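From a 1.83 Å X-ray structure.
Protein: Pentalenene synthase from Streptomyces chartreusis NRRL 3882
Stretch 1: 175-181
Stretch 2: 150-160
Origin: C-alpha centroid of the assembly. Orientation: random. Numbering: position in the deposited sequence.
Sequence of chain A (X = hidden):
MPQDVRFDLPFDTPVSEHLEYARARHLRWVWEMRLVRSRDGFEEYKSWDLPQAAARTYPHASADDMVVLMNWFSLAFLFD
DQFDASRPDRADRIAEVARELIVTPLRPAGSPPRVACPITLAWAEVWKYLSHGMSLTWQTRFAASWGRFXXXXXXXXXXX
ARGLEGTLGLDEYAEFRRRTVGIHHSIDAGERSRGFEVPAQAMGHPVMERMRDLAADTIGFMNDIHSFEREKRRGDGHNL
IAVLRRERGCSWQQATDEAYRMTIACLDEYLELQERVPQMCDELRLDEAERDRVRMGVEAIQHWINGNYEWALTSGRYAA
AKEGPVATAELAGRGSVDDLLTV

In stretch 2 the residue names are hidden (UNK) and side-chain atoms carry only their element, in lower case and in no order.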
# COMPACT_ATOMS: atom_id res chain seq x y z
N GLU A 175 10.27 -18.95 0.73
CA GLU A 175 9.32 -17.92 0.23
C GLU A 175 8.75 -17.09 1.36
O GLU A 175 8.73 -15.88 1.25
CB GLU A 175 8.13 -18.55 -0.51
CG GLU A 175 7.26 -17.53 -1.26
CD GLU A 175 6.20 -18.18 -2.16
OE1 GLU A 175 5.00 -17.82 -1.98
OE2 GLU A 175 6.55 -19.03 -3.04
N PHE A 176 8.28 -17.75 2.40
CA PHE A 176 7.72 -17.07 3.57
C PHE A 176 8.74 -16.12 4.33
O PHE A 176 8.36 -15.01 4.81
CB PHE A 176 7.20 -18.09 4.54
CG PHE A 176 6.39 -17.53 5.66
CD1 PHE A 176 5.25 -16.82 5.43
CD2 PHE A 176 6.74 -17.76 6.98
CE1 PHE A 176 4.48 -16.32 6.49
CE2 PHE A 176 5.97 -17.30 8.03
CZ PHE A 176 4.84 -16.55 7.80
N ARG A 177 9.97 -16.57 4.39
CA ARG A 177 10.99 -15.89 5.21
C ARG A 177 11.38 -14.60 4.49
O ARG A 177 11.70 -13.62 5.16
CB ARG A 177 12.22 -16.72 5.42
CG ARG A 177 13.32 -16.08 6.28
CD ARG A 177 12.77 -15.88 7.65
NE ARG A 177 13.79 -15.43 8.53
CZ ARG A 177 13.72 -14.33 9.27
NH1 ARG A 177 12.64 -13.51 9.22
NH2 ARG A 177 14.77 -14.03 10.01
N ARG A 178 11.36 -14.63 3.17
CA ARG A 178 11.51 -13.41 2.36
C ARG A 178 10.49 -12.34 2.73
O ARG A 178 10.81 -11.13 2.74
CB ARG A 178 11.44 -13.71 0.89
CG ARG A 178 11.72 -12.49 -0.00
CD ARG A 178 11.52 -12.79 -1.47
NE ARG A 178 12.57 -13.72 -1.97
CZ ARG A 178 12.57 -14.27 -3.19
NH1 ARG A 178 11.59 -14.03 -4.04
NH2 ARG A 178 13.57 -15.05 -3.58
N ARG A 179 9.30 -12.78 3.06
CA ARG A 179 8.24 -11.86 3.44
C ARG A 179 8.39 -11.36 4.89
O ARG A 179 8.20 -10.20 5.15
CB ARG A 179 6.87 -12.47 3.23
CG ARG A 179 6.61 -13.02 1.79
CD ARG A 179 5.34 -13.86 1.74
NE ARG A 179 4.15 -13.17 2.25
CZ ARG A 179 3.14 -13.75 2.88
NH1 ARG A 179 3.15 -15.06 3.12
NH2 ARG A 179 2.16 -13.02 3.38
N THR A 180 8.65 -12.26 5.83
CA THR A 180 8.65 -11.94 7.24
C THR A 180 9.89 -11.12 7.64
O THR A 180 9.89 -10.49 8.70
CB THR A 180 8.58 -13.21 8.16
OG1 THR A 180 9.71 -14.05 7.91
CG2 THR A 180 7.28 -14.02 7.89
N VAL A 181 10.96 -11.19 6.87
CA VAL A 181 12.20 -10.53 7.31
C VAL A 181 12.10 -8.98 7.20
O VAL A 181 12.78 -8.30 7.93
CB VAL A 181 13.42 -11.06 6.58
CG1 VAL A 181 13.48 -10.59 5.15
CG2 VAL A 181 14.72 -10.66 7.28
N UNK A 150 3.91 -6.59 7.50
CA UNK A 150 3.09 -6.77 8.65
C UNK A 150 2.03 -7.89 8.48
O UNK A 150 1.71 -8.56 9.47
c UNK A 150 3.69 -4.96 11.24
c UNK A 150 3.35 -4.48 9.82
c UNK A 150 2.43 -5.49 9.06
c UNK A 150 2.64 -3.16 9.91
N UNK A 151 1.50 -8.04 7.27
CA UNK A 151 0.61 -9.13 6.96
C UNK A 151 1.32 -10.49 7.22
O UNK A 151 0.77 -11.37 7.90
c UNK A 151 0.10 -9.07 5.52
c UNK A 151 -0.65 -10.39 5.17
c UNK A 151 -0.85 -7.85 5.33
N UNK A 152 2.52 -10.61 6.69
CA UNK A 152 3.33 -11.77 6.85
C UNK A 152 3.64 -12.00 8.33
O UNK A 152 3.62 -13.16 8.79
c UNK A 152 4.58 -11.64 6.06
N UNK A 153 3.92 -10.93 9.08
CA UNK A 153 4.09 -11.08 10.52
C UNK A 153 2.85 -11.67 11.18
O UNK A 153 2.98 -12.53 12.05
c UNK A 153 5.50 -10.58 14.60
c UNK A 153 4.38 -9.76 11.23
c UNK A 153 4.56 -9.90 12.72
c UNK A 153 3.81 -9.45 13.76
n UNK A 153 4.45 -9.85 14.92
n UNK A 153 5.59 -10.61 13.29
N UNK A 154 1.66 -11.19 10.83
CA UNK A 154 0.40 -11.79 11.34
C UNK A 154 0.27 -13.27 10.95
O UNK A 154 -0.20 -14.07 11.77
c UNK A 154 -0.84 -11.01 10.84
s UNK A 154 -0.90 -9.36 11.55
N UNK A 155 0.64 -13.63 9.73
CA UNK A 155 0.64 -15.06 9.35
C UNK A 155 1.58 -15.93 10.25
O UNK A 155 1.28 -17.09 10.58
o UNK A 155 -0.37 -14.18 4.70
o UNK A 155 1.23 -15.57 5.19
c UNK A 155 0.30 -14.83 5.53
c UNK A 155 0.98 -15.29 7.89
c UNK A 155 -0.10 -14.73 6.95
N UNK A 156 2.72 -15.36 10.63
CA UNK A 156 3.68 -16.06 11.52
C UNK A 156 3.12 -16.26 12.91
O UNK A 156 3.19 -17.36 13.47
o UNK A 156 7.35 -13.62 12.43
o UNK A 156 8.30 -15.32 11.44
c UNK A 156 6.16 -15.77 12.35
c UNK A 156 7.38 -14.85 12.10
c UNK A 156 4.97 -15.24 11.58
N UNK A 157 2.54 -15.21 13.45
CA UNK A 157 1.84 -15.24 14.71
C UNK A 157 0.69 -16.28 14.75
O UNK A 157 0.48 -16.98 15.84
c UNK A 157 1.31 -13.85 15.07
c UNK A 157 2.47 -12.87 15.44
c UNK A 157 0.32 -13.92 16.21
N UNK A 158 -0.10 -16.34 13.66
CA UNK A 158 -1.21 -17.31 13.61
C UNK A 158 -0.66 -18.73 13.50
O UNK A 158 -1.21 -19.63 14.10
o UNK A 158 -3.36 -15.09 11.67
c UNK A 158 -2.21 -17.04 12.46
o UNK A 158 -3.51 -15.52 13.84
c UNK A 158 -3.08 -15.80 12.69
N UNK A 159 0.40 -18.93 12.71
CA UNK A 159 1.06 -20.23 12.55
C UNK A 159 1.47 -20.81 13.88
O UNK A 159 1.34 -22.02 14.10
c UNK A 159 2.30 -20.21 11.69
c UNK A 159 1.76 -22.01 10.01
c UNK A 159 2.27 -20.60 10.22
c UNK A 159 3.69 -20.52 9.66
N UNK A 160 1.97 -19.95 14.76
CA UNK A 160 2.42 -20.36 16.07
C UNK A 160 1.26 -20.61 16.99
O UNK A 160 1.25 -21.63 17.61
c UNK A 160 3.37 -19.33 16.65
O HOH W 1 7.90 -11.28 11.29

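Position 150 carries four carbons, forked at the second, on a CA-to-CB bond that points away from stretch 1 and touches nothing there; this is Leu150. Position 151 has one carbon bearing two more, a branch at the first atom; set sideways to the contact, it still brings a carbon near the plane of the Arg179 guanidinium. This is Val151, its CG1 lying 4.2 Å from NH2 of Arg179.

Position 152 has a single carbon, packed against Arg179 and Thr180, so it is Ala152. This is where the backbones come nearest, its CA 5.3 Å from CA of Thr180, and the small side chain fits that spacing: CB of Ala152 lies 3.7 Å from CB of Arg179 and 4.0 Å from CG2 of Thr180, and it also covers one face of the guanidinium.

Position 153 holds one carbon and then a five-membered ring of three carbons and two nitrogens: His153, pointing away. Position 154 is one carbon and one sulfur, Cys154, also turned away.

Position 155 shows three carbons, the third carrying two oxygens, and those oxygens face the guanidinium of Arg179. It is Glu155. NH1 of Arg179 donates to OE1 of Glu155 at 2.9 Å and NH2 of Arg179 to OE2 of Glu155 at 3.1 Å, a two-pronged salt bridge. OE1 of Glu155 also sits at the edge of the Phe176 ring, 3.6 Å from CE1 of Phe176.

Position 156 has the same count, three carbons ending in two oxygens, with one oxygen near CG2 of Thr180 and a carbon near the Phe176 ring. It is Glu156. Its extended chain (t, t) brings OE2 to 3.9 Å from CG2 of Thr180, while its CB lies 4.0 Å from CZ of Phe176. A water donates to OE1 of Glu156 at 2.7 Å and, weakly, to O of Thr180 at 3.4 Å, joining the helices; the water O also lies 3.1 Å from ND1 of His153.

Position 157, one carbon bearing two, is Val157; position 158, two carbons with two oxygens on the second, is Asp158. Both are out of reach of stretch 1. Position 159 has four carbons forked at the second, one of them near the Phe176 ring: Leu159, with CD1 4.3 Å from CE2 of Phe176. Position 160, a lone carbon, is Ala160, also out of reach.

The rules are compact. The helices cross at -122°, with axes 8.8 Å apart at closest approach. Phe176 is the knob, seated among Ala152, Glu155, Glu156 and Leu159, with CZ of Phe176 3.7 Å from O of Ala152. Beside it, Arg179 lays its aliphatic base against Ala152 and spends its charge on Glu155. Small, charged and apolar side chains thus share a modest 352 Å² of buried surface.

Stretch 2 150-160: LVAHCEEVDLA
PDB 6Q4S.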